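Local coordinates for Serine/threonine-protein kinase Tel1 (Chaetomium thermophilum, PDB 6SKY) that probably phosphorylates serine and threonine in front of glutamine on target proteins, acting as an ATP-dependent DNA-damage sensor and checkpoint kinase, at residues A[2645-2650]-A[2662-2667]; A[2668-2673]-A[2766-2771]; A[2744-2749]-A[2773-2778]. All blocks are in the same frame, centred on the assembly; numbering follows the deposited sequence.

Interaction 1: residues A[2645-2650]-A[2662-2667]. With AGS (phosphothiophosphoric acid-adenylate ester), chain C.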
loop_
_atom_site.group_PDB
_atom_site.type_symbol
_atom_site.label_atom_id
_atom_site.label_comp_id
_atom_site.label_asym_id
_atom_site.label_seq_id
_atom_site.Cartn_x
_atom_site.Cartn_y
_atom_site.Cartn_z
ATOM N N GLY A 2645 15.006 -22.072 2.095
ATOM C CA GLY A 2645 16.391 -22.023 1.679
ATOM C C GLY A 2645 16.674 -23.248 0.851
ATOM O O GLY A 2645 15.785 -24.057 0.577
ATOM N N ILE A 2646 17.931 -23.386 0.452
ATOM C CA ILE A 2646 18.327 -24.523 -0.355
ATOM C C ILE A 2646 19.330 -25.354 0.423
ATOM O O ILE A 2646 19.973 -24.888 1.362
ATOM C CB ILE A 2646 18.902 -24.113 -1.722
ATOM C CG1 ILE A 2646 20.306 -23.558 -1.568
ATOM C CG2 ILE A 2646 18.010 -23.100 -2.385
ATOM C CD1 ILE A 2646 21.092 -23.612 -2.831
ATOM N N ARG A 2647 19.428 -26.617 0.034
ATOM C CA ARG A 2647 20.413 -27.533 0.579
ATOM C C ARG A 2647 21.668 -27.464 -0.272
ATOM O O ARG A 2647 21.594 -27.502 -1.500
ATOM C CB ARG A 2647 19.861 -28.956 0.599
ATOM C CG ARG A 2647 18.797 -29.202 1.637
ATOM C CD ARG A 2647 19.422 -29.566 2.961
ATOM N NE ARG A 2647 20.373 -30.656 2.803
ATOM C CZ ARG A 2647 20.055 -31.942 2.869
ATOM N NH1 ARG A 2647 20.989 -32.861 2.701
ATOM N NH2 ARG A 2647 18.810 -32.308 3.103
ATOM N N THR A 2648 22.812 -27.365 0.379
ATOM C CA THR A 2648 24.081 -27.208 -0.308
ATOM C C THR A 2648 24.869 -28.510 -0.291
ATOM O O THR A 2648 24.608 -29.413 0.503
ATOM C CB THR A 2648 24.904 -26.096 0.341
ATOM O OG1 THR A 2648 24.985 -26.324 1.749
ATOM C CG2 THR A 2648 24.256 -24.756 0.110
ATOM N N TYR A 2649 25.826 -28.605 -1.202
ATOM C CA TYR A 2649 26.827 -29.655 -1.160
ATOM C C TYR A 2649 28.163 -29.007 -1.477
ATOM O O TYR A 2649 28.266 -27.785 -1.585
ATOM C CB TYR A 2649 26.458 -30.826 -2.083
ATOM C CG TYR A 2649 26.537 -30.591 -3.568
ATOM C CD1 TYR A 2649 27.225 -31.466 -4.375
ATOM C CD2 TYR A 2649 25.889 -29.536 -4.166
ATOM C CE1 TYR A 2649 27.296 -31.281 -5.720
ATOM C CE2 TYR A 2649 25.960 -29.344 -5.516
ATOM C CZ TYR A 2649 26.663 -30.221 -6.286
ATOM O OH TYR A 2649 26.741 -30.046 -7.641
ATOM N N LYS A 2650 29.208 -29.809 -1.599
ATOM C CA LYS A 2650 30.556 -29.282 -1.741
ATOM C C LYS A 2650 31.197 -29.842 -2.993
ATOM O O LYS A 2650 31.332 -31.057 -3.130
ATOM C CB LYS A 2650 31.402 -29.613 -0.519
ATOM C CG LYS A 2650 32.831 -29.207 -0.670
ATOM C CD LYS A 2650 33.273 -28.358 0.473
ATOM C CE LYS A 2650 34.753 -28.136 0.415
ATOM N NZ LYS A 2650 35.283 -27.790 1.754
ATOM N N GLU A 2662 30.977 -33.995 -3.089
ATOM C CA GLU A 2662 30.411 -34.565 -1.880
ATOM C C GLU A 2662 29.200 -35.398 -2.236
ATOM O O GLU A 2662 28.262 -34.900 -2.862
ATOM C CB GLU A 2662 30.026 -33.458 -0.916
ATOM C CG GLU A 2662 29.454 -33.943 0.370
ATOM C CD GLU A 2662 28.780 -32.840 1.144
ATOM O OE1 GLU A 2662 27.553 -32.684 1.008
ATOM O OE2 GLU A 2662 29.475 -32.118 1.885
ATOM N N PHE A 2663 29.217 -36.666 -1.855
ATOM C CA PHE A 2663 28.086 -37.550 -2.082
ATOM C C PHE A 2663 27.081 -37.313 -0.968
ATOM O O PHE A 2663 27.353 -37.630 0.191
ATOM C CB PHE A 2663 28.553 -38.999 -2.118
ATOM C CG PHE A 2663 27.642 -39.913 -2.845
ATOM C CD1 PHE A 2663 27.753 -40.074 -4.202
ATOM C CD2 PHE A 2663 26.680 -40.628 -2.171
ATOM C CE1 PHE A 2663 26.916 -40.918 -4.877
ATOM C CE2 PHE A 2663 25.842 -41.470 -2.841
ATOM C CZ PHE A 2663 25.961 -41.616 -4.194
ATOM N N VAL A 2664 25.927 -36.736 -1.309
ATOM C CA VAL A 2664 24.961 -36.327 -0.297
ATOM C C VAL A 2664 24.393 -37.561 0.387
ATOM O O VAL A 2664 24.037 -38.550 -0.265
ATOM C CB VAL A 2664 23.867 -35.449 -0.924
ATOM C CG1 VAL A 2664 22.900 -34.998 0.126
ATOM C CG2 VAL A 2664 24.490 -34.250 -1.571
ATOM N N SER A 2665 24.296 -37.498 1.714
ATOM C CA SER A 2665 24.349 -38.679 2.566
ATOM C C SER A 2665 23.302 -39.741 2.267
ATOM O O SER A 2665 23.649 -40.823 1.789
ATOM C CB SER A 2665 24.222 -38.264 4.031
ATOM O OG SER A 2665 25.117 -37.212 4.341
ATOM N N ASN A 2666 22.032 -39.459 2.526
ATOM C CA ASN A 2666 21.003 -40.493 2.483
ATOM C C ASN A 2666 19.863 -40.066 1.584
ATOM O O ASN A 2666 18.700 -40.024 1.974
ATOM C CB ASN A 2666 20.515 -40.875 3.876
ATOM C CG ASN A 2666 20.376 -39.703 4.784
ATOM O OD1 ASN A 2666 19.773 -38.704 4.426
ATOM N ND2 ASN A 2666 20.934 -39.813 5.979
ATOM N N THR A 2667 20.213 -39.696 0.366
ATOM C CA THR A 2667 19.273 -39.321 -0.668
ATOM C C THR A 2667 19.107 -40.461 -1.661
ATOM O O THR A 2667 19.727 -41.515 -1.554
ATOM C CB THR A 2667 19.754 -38.063 -1.382
ATOM O OG1 THR A 2667 21.040 -38.318 -1.944
ATOM C CG2 THR A 2667 19.865 -36.914 -0.422
HETATM P PG AGS C . 24.419 -38.119 -17.211
HETATM S S1G AGS C . 22.505 -37.794 -17.384
HETATM O O2G AGS C . 25.158 -36.804 -16.848
HETATM O O3G AGS C . 24.978 -38.666 -18.553
HETATM P PB AGS C . 24.579 -38.745 -14.595
HETATM O O1B AGS C . 23.638 -37.620 -14.448
HETATM O O2B AGS C . 24.186 -40.026 -13.863
HETATM O O3B AGS C . 24.707 -39.163 -16.102
HETATM P PA AGS C . 26.690 -39.114 -12.890
HETATM O O1A AGS C . 27.599 -40.127 -13.437
HETATM O O2A AGS C . 27.356 -38.079 -11.985
HETATM O O3A AGS C . 25.984 -38.303 -14.041
HETATM O "O5'" AGS C . 25.558 -39.880 -12.126
HETATM C "C5'" AGS C . 25.910 -40.650 -10.969
HETATM C "C4'" AGS C . 24.667 -41.017 -10.207
HETATM O "O4'" AGS C . 24.789 -40.554 -8.850
HETATM C "C3'" AGS C . 23.371 -40.413 -10.730
HETATM O "O3'" AGS C . 22.268 -41.273 -10.478
HETATM C "C2'" AGS C . 23.266 -39.106 -9.949
HETATM O "O2'" AGS C . 21.910 -38.744 -9.740
HETATM C "C1'" AGS C . 23.923 -39.462 -8.615
HETATM N N9 AGS C . 24.706 -38.375 -8.051
HETATM C C8 AGS C . 25.484 -37.481 -8.731
HETATM N N7 AGS C . 26.085 -36.606 -7.966
HETATM C C5 AGS C . 25.676 -36.952 -6.690
HETATM C C6 AGS C . 25.958 -36.408 -5.426
HETATM N N6 AGS C . 26.758 -35.359 -5.232
HETATM N N1 AGS C . 25.387 -36.989 -4.353
HETATM C C2 AGS C . 24.586 -38.039 -4.541
HETATM N N3 AGS C . 24.246 -38.638 -5.683
HETATM C C4 AGS C . 24.826 -38.040 -6.727
#

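Interaction 2: residues A[2668-2673]-A[2766-2771]. With AGS (phosphothiophosphoric acid-adenylate ester), chain C.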
loop_
_atom_site.group_PDB
_atom_site.type_symbol
_atom_site.label_atom_id
_atom_site.label_comp_id
_atom_site.label_asym_id
_atom_site.label_seq_id
_atom_site.Cartn_x
_atom_site.Cartn_y
_atom_site.Cartn_z
ATOM N N ILE A 2668 18.237 -40.239 -2.634
ATOM C CA ILE A 2668 18.068 -41.139 -3.768
ATOM C C ILE A 2668 17.718 -40.273 -4.971
ATOM O O ILE A 2668 16.937 -39.332 -4.831
ATOM C CB ILE A 2668 16.996 -42.205 -3.487
ATOM C CG1 ILE A 2668 16.835 -43.135 -4.681
ATOM C CG2 ILE A 2668 15.668 -41.582 -3.145
ATOM C CD1 ILE A 2668 15.784 -44.167 -4.489
ATOM N N PRO A 2669 18.280 -40.508 -6.149
ATOM C CA PRO A 2669 17.916 -39.680 -7.296
ATOM C C PRO A 2669 16.445 -39.823 -7.627
ATOM O O PRO A 2669 15.845 -40.875 -7.437
ATOM C CB PRO A 2669 18.801 -40.222 -8.411
ATOM C CG PRO A 2669 19.945 -40.774 -7.706
ATOM C CD PRO A 2669 19.425 -41.368 -6.456
ATOM N N LEU A 2670 15.857 -38.734 -8.106
ATOM C CA LEU A 2670 14.428 -38.724 -8.377
ATOM C C LEU A 2670 14.063 -39.736 -9.447
ATOM O O LEU A 2670 13.017 -40.385 -9.369
ATOM C CB LEU A 2670 14.000 -37.321 -8.786
ATOM C CG LEU A 2670 12.578 -37.085 -9.259
ATOM C CD1 LEU A 2670 11.638 -37.036 -8.094
ATOM C CD2 LEU A 2670 12.523 -35.808 -10.045
ATOM N N HIS A 2671 14.922 -39.906 -10.444
ATOM C CA HIS A 2671 14.635 -40.849 -11.512
ATOM C C HIS A 2671 14.757 -42.291 -11.041
ATOM O O HIS A 2671 13.977 -43.149 -11.468
ATOM C CB HIS A 2671 15.572 -40.586 -12.678
ATOM C CG HIS A 2671 14.993 -40.931 -14.009
ATOM N ND1 HIS A 2671 15.524 -41.910 -14.818
ATOM C CD2 HIS A 2671 13.930 -40.425 -14.674
ATOM C CE1 HIS A 2671 14.811 -41.992 -15.926
ATOM N NE2 HIS A 2671 13.838 -41.103 -15.862
ATOM N N GLU A 2672 15.709 -42.569 -10.149
ATOM C CA GLU A 2672 15.879 -43.912 -9.614
ATOM C C GLU A 2672 14.748 -44.317 -8.689
ATOM O O GLU A 2672 14.525 -45.511 -8.499
ATOM C CB GLU A 2672 17.196 -44.027 -8.860
ATOM C CG GLU A 2672 18.399 -43.539 -9.623
ATOM C CD GLU A 2672 18.918 -44.538 -10.629
ATOM O OE1 GLU A 2672 18.141 -44.990 -11.493
ATOM O OE2 GLU A 2672 20.116 -44.876 -10.559
ATOM N N TYR A 2673 14.049 -43.364 -8.085
ATOM C CA TYR A 2673 12.827 -43.742 -7.398
ATOM C C TYR A 2673 11.669 -43.868 -8.372
ATOM O O TYR A 2673 10.891 -44.818 -8.287
ATOM C CB TYR A 2673 12.465 -42.746 -6.297
ATOM C CG TYR A 2673 11.093 -43.040 -5.740
ATOM C CD1 TYR A 2673 10.909 -44.034 -4.805
ATOM C CD2 TYR A 2673 9.976 -42.352 -6.184
ATOM C CE1 TYR A 2673 9.667 -44.324 -4.325
ATOM C CE2 TYR A 2673 8.732 -42.641 -5.710
ATOM C CZ TYR A 2673 8.586 -43.627 -4.782
ATOM O OH TYR A 2673 7.345 -43.918 -4.295
ATOM N N ILE A 2766 18.328 -34.090 -9.406
ATOM C CA ILE A 2766 17.441 -33.811 -8.289
ATOM C C ILE A 2766 17.437 -35.039 -7.399
ATOM O O ILE A 2766 17.133 -36.140 -7.861
ATOM C CB ILE A 2766 16.024 -33.471 -8.770
ATOM C CG1 ILE A 2766 16.070 -32.337 -9.785
ATOM C CG2 ILE A 2766 15.133 -33.110 -7.616
ATOM C CD1 ILE A 2766 14.786 -32.090 -10.479
ATOM N N LEU A 2767 17.779 -34.853 -6.132
ATOM C CA LEU A 2767 17.873 -35.925 -5.159
ATOM C C LEU A 2767 16.793 -35.751 -4.109
ATOM O O LEU A 2767 16.494 -34.631 -3.706
ATOM C CB LEU A 2767 19.242 -35.930 -4.485
ATOM C CG LEU A 2767 20.479 -35.807 -5.364
ATOM C CD1 LEU A 2767 21.682 -35.630 -4.505
ATOM C CD2 LEU A 2767 20.635 -37.016 -6.219
ATOM N N LEU A 2768 16.218 -36.856 -3.665
ATOM C CA LEU A 2768 15.207 -36.868 -2.623
ATOM C C LEU A 2768 15.842 -37.356 -1.337
ATOM O O LEU A 2768 16.340 -38.478 -1.284
ATOM C CB LEU A 2768 14.050 -37.779 -3.006
ATOM C CG LEU A 2768 13.355 -37.479 -4.316
ATOM C CD1 LEU A 2768 12.512 -38.651 -4.715
ATOM C CD2 LEU A 2768 12.516 -36.258 -4.133
ATOM N N ASP A 2769 15.828 -36.516 -0.315
ATOM C CA ASP A 2769 16.350 -36.875 0.996
ATOM C C ASP A 2769 15.276 -37.643 1.748
ATOM O O ASP A 2769 14.270 -37.067 2.158
ATOM C CB ASP A 2769 16.760 -35.614 1.744
ATOM C CG ASP A 2769 17.435 -35.903 3.055
ATOM O OD1 ASP A 2769 17.810 -37.056 3.303
ATOM O OD2 ASP A 2769 17.596 -34.969 3.853
ATOM N N HIS A 2770 15.469 -38.945 1.933
ATOM C CA HIS A 2770 14.454 -39.756 2.582
ATOM C C HIS A 2770 14.637 -39.843 4.085
ATOM O O HIS A 2770 14.181 -40.806 4.699
ATOM C CB HIS A 2770 14.395 -41.151 1.964
ATOM C CG HIS A 2770 15.664 -41.932 2.065
ATOM N ND1 HIS A 2770 16.237 -42.549 0.977
ATOM C CD2 HIS A 2770 16.452 -42.229 3.123
ATOM C CE1 HIS A 2770 17.333 -43.178 1.358
ATOM N NE2 HIS A 2770 17.487 -42.997 2.656
ATOM N N LYS A 2771 15.291 -38.859 4.690
ATOM C CA LYS A 2771 15.257 -38.672 6.130
ATOM C C LYS A 2771 14.545 -37.401 6.543
ATOM O O LYS A 2771 13.952 -37.366 7.617
ATOM C CB LYS A 2771 16.672 -38.640 6.706
ATOM C CG LYS A 2771 17.414 -39.938 6.594
ATOM C CD LYS A 2771 16.711 -41.037 7.344
ATOM C CE LYS A 2771 17.391 -42.365 7.109
ATOM N NZ LYS A 2771 16.600 -43.497 7.661
HETATM P PG AGS C . 24.419 -38.119 -17.211
HETATM S S1G AGS C . 22.505 -37.794 -17.384
HETATM O O2G AGS C . 25.158 -36.804 -16.848
HETATM O O3G AGS C . 24.978 -38.666 -18.553
HETATM P PB AGS C . 24.579 -38.745 -14.595
HETATM O O1B AGS C . 23.638 -37.620 -14.448
HETATM O O2B AGS C . 24.186 -40.026 -13.863
HETATM O O3B AGS C . 24.707 -39.163 -16.102
HETATM P PA AGS C . 26.690 -39.114 -12.890
HETATM O O1A AGS C . 27.599 -40.127 -13.437
HETATM O O2A AGS C . 27.356 -38.079 -11.985
HETATM O O3A AGS C . 25.984 -38.303 -14.041
HETATM O "O5'" AGS C . 25.558 -39.880 -12.126
HETATM C "C5'" AGS C . 25.910 -40.650 -10.969
HETATM C "C4'" AGS C . 24.667 -41.017 -10.207
HETATM O "O4'" AGS C . 24.789 -40.554 -8.850
HETATM C "C3'" AGS C . 23.371 -40.413 -10.730
HETATM O "O3'" AGS C . 22.268 -41.273 -10.478
HETATM C "C2'" AGS C . 23.266 -39.106 -9.949
HETATM O "O2'" AGS C . 21.910 -38.744 -9.740
HETATM C "C1'" AGS C . 23.923 -39.462 -8.615
HETATM N N9 AGS C . 24.706 -38.375 -8.051
HETATM C C8 AGS C . 25.484 -37.481 -8.731
HETATM N N7 AGS C . 26.085 -36.606 -7.966
HETATM C C5 AGS C . 25.676 -36.952 -6.690
HETATM C C6 AGS C . 25.958 -36.408 -5.426
HETATM N N6 AGS C . 26.758 -35.359 -5.232
HETATM N N1 AGS C . 25.387 -36.989 -4.353
HETATM C C2 AGS C . 24.586 -38.039 -4.541
HETATM N N3 AGS C . 24.246 -38.638 -5.683
HETATM C C4 AGS C . 24.826 -38.040 -6.727
#

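Interaction 3: residues A[2744-2749]-A[2773-2778]. With AGS (phosphothiophosphoric acid-adenylate ester), chain C.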
loop_
_atom_site.group_PDB
_atom_site.type_symbol
_atom_site.label_atom_id
_atom_site.label_comp_id
_atom_site.label_asym_id
_atom_site.label_seq_id
_atom_site.Cartn_x
_atom_site.Cartn_y
_atom_site.Cartn_z
ATOM N N ARG A 2744 8.094 -27.070 0.473
ATOM C CA ARG A 2744 8.780 -25.808 0.715
ATOM C C ARG A 2744 10.124 -25.737 0.011
ATOM O O ARG A 2744 10.467 -24.703 -0.569
ATOM C CB ARG A 2744 8.973 -25.600 2.204
ATOM C CG ARG A 2744 7.773 -25.105 2.919
ATOM C CD ARG A 2744 8.052 -25.090 4.375
ATOM N NE ARG A 2744 6.934 -24.577 5.142
ATOM C CZ ARG A 2744 6.916 -24.535 6.464
ATOM N NH1 ARG A 2744 5.870 -24.048 7.098
ATOM N NH2 ARG A 2744 7.950 -24.983 7.149
ATOM N N THR A 2745 10.925 -26.799 0.078
ATOM C CA THR A 2745 12.210 -26.755 -0.605
ATOM C C THR A 2745 12.043 -26.723 -2.113
ATOM O O THR A 2745 12.826 -26.060 -2.802
ATOM C CB THR A 2745 13.076 -27.929 -0.181
ATOM O OG1 THR A 2745 12.322 -29.130 -0.273
ATOM C CG2 THR A 2745 13.506 -27.755 1.229
ATOM N N THR A 2746 11.014 -27.383 -2.645
ATOM C CA THR A 2746 10.743 -27.286 -4.073
ATOM C C THR A 2746 10.357 -25.872 -4.472
ATOM O O THR A 2746 10.811 -25.371 -5.498
ATOM C CB THR A 2746 9.653 -28.274 -4.454
ATOM O OG1 THR A 2746 10.033 -29.570 -4.003
ATOM C CG2 THR A 2746 9.476 -28.326 -5.928
ATOM N N ALA A 2747 9.536 -25.204 -3.665
ATOM C CA ALA A 2747 9.150 -23.833 -3.973
ATOM C C ALA A 2747 10.351 -22.898 -3.961
ATOM O O ALA A 2747 10.516 -22.061 -4.858
ATOM C CB ALA A 2747 8.098 -23.359 -2.983
ATOM N N ALA A 2748 11.199 -23.016 -2.939
ATOM C CA ALA A 2748 12.356 -22.135 -2.843
ATOM C C ALA A 2748 13.303 -22.336 -4.014
ATOM O O ALA A 2748 13.771 -21.366 -4.618
ATOM C CB ALA A 2748 13.080 -22.354 -1.523
ATOM N N ILE A 2749 13.593 -23.588 -4.367
ATOM C CA ILE A 2749 14.527 -23.792 -5.466
ATOM C C ILE A 2749 13.893 -23.432 -6.797
ATOM O O ILE A 2749 14.589 -23.011 -7.715
ATOM C CB ILE A 2749 15.072 -25.229 -5.475
ATOM C CG1 ILE A 2749 16.337 -25.302 -6.322
ATOM C CG2 ILE A 2749 14.048 -26.182 -6.027
ATOM C CD1 ILE A 2749 17.419 -24.386 -5.891
ATOM N N GLY A 2773 12.826 -35.408 3.848
ATOM C CA GLY A 2773 11.810 -35.156 2.863
ATOM C C GLY A 2773 12.136 -34.088 1.850
ATOM O O GLY A 2773 11.386 -33.932 0.891
ATOM N N GLU A 2774 13.228 -33.364 2.009
ATOM C CA GLU A 2774 13.512 -32.252 1.123
ATOM C C GLU A 2774 14.314 -32.685 -0.091
ATOM O O GLU A 2774 14.916 -33.754 -0.117
ATOM C CB GLU A 2774 14.247 -31.158 1.871
ATOM C CG GLU A 2774 15.229 -31.630 2.852
ATOM C CD GLU A 2774 15.364 -30.659 3.984
ATOM O OE1 GLU A 2774 14.481 -29.792 4.114
ATOM O OE2 GLU A 2774 16.345 -30.752 4.746
ATOM N N VAL A 2775 14.300 -31.835 -1.111
ATOM C CA VAL A 2775 14.983 -32.086 -2.371
ATOM C C VAL A 2775 16.315 -31.359 -2.372
ATOM O O VAL A 2775 16.475 -30.302 -1.760
ATOM C CB VAL A 2775 14.122 -31.657 -3.575
ATOM C CG1 VAL A 2775 12.762 -32.237 -3.455
ATOM C CG2 VAL A 2775 14.028 -30.167 -3.655
ATOM N N VAL A 2776 17.287 -31.946 -3.054
ATOM C CA VAL A 2776 18.609 -31.367 -3.226
ATOM C C VAL A 2776 18.863 -31.253 -4.716
ATOM O O VAL A 2776 18.668 -32.217 -5.455
ATOM C CB VAL A 2776 19.701 -32.212 -2.546
ATOM C CG1 VAL A 2776 20.986 -31.430 -2.418
ATOM C CG2 VAL A 2776 19.237 -32.696 -1.196
ATOM N N HIS A 2777 19.275 -30.080 -5.160
ATOM C CA HIS A 2777 19.624 -29.859 -6.550
ATOM C C HIS A 2777 21.135 -29.791 -6.674
ATOM O O HIS A 2777 21.792 -29.045 -5.948
ATOM C CB HIS A 2777 18.970 -28.589 -7.079
ATOM C CG HIS A 2777 17.526 -28.761 -7.420
ATOM N ND1 HIS A 2777 17.046 -28.642 -8.703
ATOM C CD2 HIS A 2777 16.461 -29.064 -6.649
ATOM C CE1 HIS A 2777 15.747 -28.858 -8.706
ATOM N NE2 HIS A 2777 15.367 -29.115 -7.472
ATOM N N ILE A 2778 21.680 -30.600 -7.571
ATOM C CA ILE A 2778 23.106 -30.689 -7.807
ATOM C C ILE A 2778 23.351 -30.310 -9.258
ATOM O O ILE A 2778 22.418 -30.102 -10.023
ATOM C CB ILE A 2778 23.650 -32.092 -7.494
ATOM C CG1 ILE A 2778 22.994 -33.123 -8.391
ATOM C CG2 ILE A 2778 23.355 -32.458 -6.075
ATOM C CD1 ILE A 2778 23.390 -34.495 -8.092
HETATM P PG AGS C . 24.419 -38.119 -17.211
HETATM S S1G AGS C . 22.505 -37.794 -17.384
HETATM O O2G AGS C . 25.158 -36.804 -16.848
HETATM O O3G AGS C . 24.978 -38.666 -18.553
HETATM P PB AGS C . 24.579 -38.745 -14.595
HETATM O O1B AGS C . 23.638 -37.620 -14.448
HETATM O O2B AGS C . 24.186 -40.026 -13.863
HETATM O O3B AGS C . 24.707 -39.163 -16.102
HETATM P PA AGS C . 26.690 -39.114 -12.890
HETATM O O1A AGS C . 27.599 -40.127 -13.437
HETATM O O2A AGS C . 27.356 -38.079 -11.985
HETATM O O3A AGS C . 25.984 -38.303 -14.041
HETATM O "O5'" AGS C . 25.558 -39.880 -12.126
HETATM C "C5'" AGS C . 25.910 -40.650 -10.969
HETATM C "C4'" AGS C . 24.667 -41.017 -10.207
HETATM O "O4'" AGS C . 24.789 -40.554 -8.850
HETATM C "C3'" AGS C . 23.371 -40.413 -10.730
HETATM O "O3'" AGS C . 22.268 -41.273 -10.478
HETATM C "C2'" AGS C . 23.266 -39.106 -9.949
HETATM O "O2'" AGS C . 21.910 -38.744 -9.740
HETATM C "C1'" AGS C . 23.923 -39.462 -8.615
HETATM N N9 AGS C . 24.706 -38.375 -8.051
HETATM C C8 AGS C . 25.484 -37.481 -8.731
HETATM N N7 AGS C . 26.085 -36.606 -7.966
HETATM C C5 AGS C . 25.676 -36.952 -6.690
HETATM C C6 AGS C . 25.958 -36.408 -5.426
HETATM N N6 AGS C . 26.758 -35.359 -5.232
HETATM N N1 AGS C . 25.387 -36.989 -4.353
HETATM C C2 AGS C . 24.586 -38.039 -4.541
HETATM N N3 AGS C . 24.246 -38.638 -5.683
HETATM C C4 AGS C . 24.826 -38.040 -6.727
#

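Interaction 1: residues A[2645-2650]-A[2662-2667]
The backbones of 2645-2650 and 2662-2667 meet at one end through a single hydrogen bond, Glu2662 N to Lys2650 O at 3.0 Å, fairly straight at 156° and nearly along the C=O axis. Beyond it side chains carry the contact. Glu2662 holds CG anti to its own N and stays extended, so its carboxylate runs back alongside the backbone of Tyr2649 and Lys2650; OE1 lies 3.8 Å from Tyr2649 CB and OE2 faces Lys2650 CB. Tyr2649 has CG in the crowded position between its N and carbonyl carbon (chi1 70°). Its CB packs on Val2664 CG2 at 4.0 Å, while the ring presents an edge to the Glu2662 carbonyl, with CD1 3.9 Å from Glu2662 O.

That carbonyl belongs to the hinge joining the N-lobe sheet of the kinase fold to the C lobe, and the hinge reads adenine in the usual kinase manner. AGS N6 donates to Glu2662 O at 2.8 Å, and Val2664 N donates to AGS N1 at 3.1 Å. The Phe2663 side chain, turned away from 2645-2650, spreads its ring nearly parallel to the purine, with AGS C2 3.6 Å above the ring centre. Tyr2649 flanks the same base obliquely near N6, and its hydroxyl is hydrogen-bonded to the backbone N of Asp2779, a magnesium ligand; one tyrosine thus borders the adenine and touches the metal-binding segment.

Arg2647 folds at chi2 and chi3, which brings NH1 to within 3.9 Å of Val2664 CG1 in an oblique crossing. Its NH2 forms a salt bridge with Asp2769 of the C-lobe sheet, and Lys2650 NZ leads away to bond Leu2560 O.

Interaction 2: residues A[2668-2673]-A[2766-2771]
Ile2668 O is gripped twice: Leu2768 N donates to it at 2.8 Å, in the carbonyl plane and almost perfectly straight (178°), and Leu2767 CA adds a CA-H...O contact at 3.5 Å. The return bond of this antiparallel hydrogen-bonded pair, Ile2668 N to Leu2768 O at 2.9 Å, is more bent (139°), its donor lying above the carbonyl plane. A third bond, Leu2670 N to Ile2766 O at 2.9 Å, is again in plane. It uses the first residue of helix 2670-2681, so the strand pairing runs directly into the helix start, with Pro2669 at the N-cap position.

On the face bearing Ile2668 and Leu2768, the Ile2668 CG2 branch sits 3.7 Å from Leu2768 O and borders the edge of the His2770 ring. Leu2670, its CG anti to N, crosses Leu2768 obliquely, the two CD1 methyls 3.8 Å apart; Tyr2673 CB touches the Leu2768 end more loosely. Phe2724 of helix 2722-2726 covers this face further.

The other face carries Pro2669 and Leu2767, a non-hydrogen-bonded pair, and looks onto the nucleotide. Pro2669 CG lies 3.5 Å from AGS O2' at the ribose, while the Leu2767 CD1 branch reaches 3.8 Å from AGS C2, coming from the side of the adenine plane opposite Phe2663. A strand just past the hinge, paired with one just past the catalytic loop, thus forms the C-lobe floor of the ATP pocket, the arrangement of the kinase fold, kept in the PI3/PI4-kinase family to which Tel1 belongs.

Interaction 3: residues A[2744-2749]-A[2773-2778]
The hydrogen bonding across this contact is slight: Val2775 N points at Thr2745 OG1 from 3.5 Å, straight (166°) but weak for its length. OG1 is placed there by the crowded first torsion, between N and the carbonyl carbon, from which it also bonds back to the carbonyls of Asn2741 and Tyr2742 one turn earlier. Thr2746 OG1 likewise bonds Tyr2742 O, so both hydroxyls have their stronger partners inside the helix.

Van der Waals packing does more. Thr2745 CG2 meets Glu2774 CB at 3.5 Å, the side chains crossing at about a right angle, and Glu2774 OE1 lies beyond the same methyl. Val2775 turns its two branches to the threonines, with CG1 3.9 Å from Thr2746 OG1.

Segment 2744-2749 of helix 2732-2755 covers strand 2775-2777, an outer strand of the small C-lobe sheet, the two short axes 8.6 Å apart and 27° from parallel. This strand is the second arm of the hairpin formed with 2766-2769 and leads into Asp2779, which binds magnesium in the kinase's counterpart of the DFG motif.

A CH-pi contact marks the far end. Ile2749 sets CG1 over one face of the His2777 imidazole, 3.9 Å from the centroid and 15° off the normal, while its CG2 branch lies 3.5 Å from His2777 NE2. The rotation of the ring is further fixed by a hydrogen bond between ND1 and Arg2761 NH2. An alanine in place of His2777 removes the imidazole, and would probably leave Ile2749 without this face to pack on and Arg2761 NH2 without its bond to ND1. One residue on, Ile2778 CD1 reaches 3.4 Å from AGS N7, approaching the purine from the same side as Leu2767.

How the interactions relate
The three contacts form a compact triangle, each pair of centres about 11 Å apart, within the kinase domain, and all touch the same nucleotide. Interaction 1 closes before the other two open; interactions 2 and 3 interleave along the chain. Those two share a three-stranded antiparallel sheet, in which 2766-2769 is the middle strand between 2667-2669 and 2775-2777, with probable backbone bonds such as Leu2767 N to Val2776 O. Interaction 1 joins this sheet by its arginine, and reaches helix 2732-2755 where Ile2646 packs on Ile2749. Hinge, pocket floor and the approach to the magnesium site are thereby joined by direct contacts around one ATP analogue.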